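Local coordinates for plasmin and fibronectin-binding protein A (Streptococcus pneumoniae, PDB 4MR0) that acts as a surface adhesin and invasin that binds human fibronectin, plasmin, plasminogen and serum albumin, at residues Val461-Val466 / Ser489-Val494. Sequence-based numbering, arbitrary orientation.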
# COMPACT_ATOMS: atom_id res chain seq x y z
N VAL A 461 -1.50 9.11 -18.31
CA VAL A 461 -1.19 9.46 -16.93
C VAL A 461 -1.16 10.99 -16.94
O VAL A 461 -0.42 11.59 -17.72
CB VAL A 461 0.20 8.92 -16.50
CG1 VAL A 461 0.58 9.47 -15.13
CG2 VAL A 461 0.17 7.40 -16.47
N SER A 462 -1.97 11.62 -16.09
CA SER A 462 -2.01 13.08 -16.07
C SER A 462 -2.39 13.66 -14.72
O SER A 462 -2.82 12.95 -13.82
CB SER A 462 -3.01 13.57 -17.13
OG SER A 462 -4.27 12.97 -16.91
N ASP A 463 -2.21 14.98 -14.59
CA ASP A 463 -2.52 15.70 -13.36
C ASP A 463 -1.70 15.10 -12.22
O ASP A 463 -2.24 14.53 -11.28
CB ASP A 463 -4.02 15.62 -13.07
CG ASP A 463 -4.85 16.31 -14.13
OD1 ASP A 463 -4.77 17.55 -14.24
OD2 ASP A 463 -5.57 15.61 -14.87
N ILE A 464 -0.39 15.22 -12.35
CA ILE A 464 0.55 14.69 -11.38
C ILE A 464 1.23 15.88 -10.70
O ILE A 464 1.75 16.76 -11.37
CB ILE A 464 1.65 13.85 -12.08
CG1 ILE A 464 1.01 12.74 -12.91
CG2 ILE A 464 2.61 13.30 -11.04
CD1 ILE A 464 0.11 11.80 -12.12
N THR A 465 1.24 15.88 -9.37
CA THR A 465 1.86 16.96 -8.60
C THR A 465 2.83 16.41 -7.56
O THR A 465 2.46 15.59 -6.72
CB THR A 465 0.80 17.81 -7.87
OG1 THR A 465 -0.06 18.45 -8.83
CG2 THR A 465 1.46 18.89 -7.01
N VAL A 466 4.08 16.87 -7.63
CA VAL A 466 5.11 16.47 -6.69
C VAL A 466 5.65 17.77 -6.09
O VAL A 466 6.45 18.47 -6.72
CB VAL A 466 6.26 15.71 -7.39
CG1 VAL A 466 7.28 15.27 -6.36
CG2 VAL A 466 5.70 14.50 -8.15
N SER A 489 1.28 12.72 -19.54
CA SER A 489 0.62 13.35 -20.67
C SER A 489 0.19 14.80 -20.53
O SER A 489 0.03 15.49 -21.54
CB SER A 489 -0.61 12.53 -21.07
OG SER A 489 -0.26 11.21 -21.43
N ASP A 490 -0.03 15.27 -19.31
CA ASP A 490 -0.48 16.64 -19.14
C ASP A 490 -0.55 17.02 -17.67
O ASP A 490 -0.67 16.16 -16.79
CB ASP A 490 -1.87 16.78 -19.79
CG ASP A 490 -2.25 18.23 -20.06
OD1 ASP A 490 -1.41 19.14 -19.89
OD2 ASP A 490 -3.41 18.45 -20.47
N ASN A 491 -0.47 18.33 -17.42
CA ASN A 491 -0.53 18.88 -16.08
C ASN A 491 0.41 18.25 -15.06
O ASN A 491 -0.03 17.67 -14.06
CB ASN A 491 -1.98 18.83 -15.57
CG ASN A 491 -2.89 19.78 -16.33
OD1 ASN A 491 -2.60 20.97 -16.43
ND2 ASN A 491 -3.99 19.26 -16.86
N LEU A 492 1.70 18.36 -15.33
CA LEU A 492 2.72 17.85 -14.42
C LEU A 492 3.30 19.04 -13.67
O LEU A 492 3.71 20.03 -14.29
CB LEU A 492 3.84 17.14 -15.19
CG LEU A 492 5.08 16.78 -14.35
CD1 LEU A 492 4.73 15.73 -13.33
CD2 LEU A 492 6.20 16.27 -15.27
N VAL A 493 3.34 18.95 -12.34
CA VAL A 493 3.90 20.01 -11.50
C VAL A 493 4.92 19.40 -10.55
O VAL A 493 4.59 18.52 -9.75
CB VAL A 493 2.81 20.72 -10.66
CG1 VAL A 493 3.46 21.69 -9.67
CG2 VAL A 493 1.85 21.47 -11.58
N VAL A 494 6.16 19.87 -10.64
CA VAL A 494 7.23 19.40 -9.76
C VAL A 494 7.84 20.68 -9.20
O VAL A 494 8.63 21.34 -9.88
CB VAL A 494 8.30 18.61 -10.56
CG1 VAL A 494 9.30 17.97 -9.60
CG2 VAL A 494 7.63 17.56 -11.42
O HOH W 1 0.64 9.34 -20.20
O HOH W 2 -0.59 18.67 -11.63
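Asp-463 and Asn-491 sit level with each other on neighbouring parallel strands, their side chains side by side and pointing the same way. Take Asn-491 from its root: CB lies 3.3 Å from Asp-463 OD1, CG comes next to the same oxygen, and the amide ND2 ends 3.2 Å from it. In both residues CG stands anti to the carbonyl carbon, beside the backbone N (chi1 -64° and -68°), and the carboxylate and amide planes are turned only 19° from parallel. Both also take positive phi, a matching kink in each strand. Across it, Asp-463 N donates to Asp-490 O (2.9 Å), while Ile-464 N reaches Asn-491 O from a direction tilted off the carbonyl plane. That Asn-491 oxygen also accepts from a water that is hydrogen-bonded to Thr-465 OG1.

These are equivalent strands of successive coils in a right-handed parallel beta-helix of the pectate lyase-like kind, in the repeats PbH1 4 and PbH1 5. Strand 431-440 continues the ladder before them and strand 515-523 after.

Beyond the kink the pairing straightens: Val-493 N donates to Ile-464 O, and Val-466 N to Val-493 O at 2.7 Å in a nearly straight bond. Inside the coil, Leu-492 CD1 meets Ile-464 CB at 3.8 Å and also touches CG2 of Ile-464. Val-466 and Val-494 are buried on this same face, where strands 445-451, 483-486 and 506-509 supply the packing from across the interior.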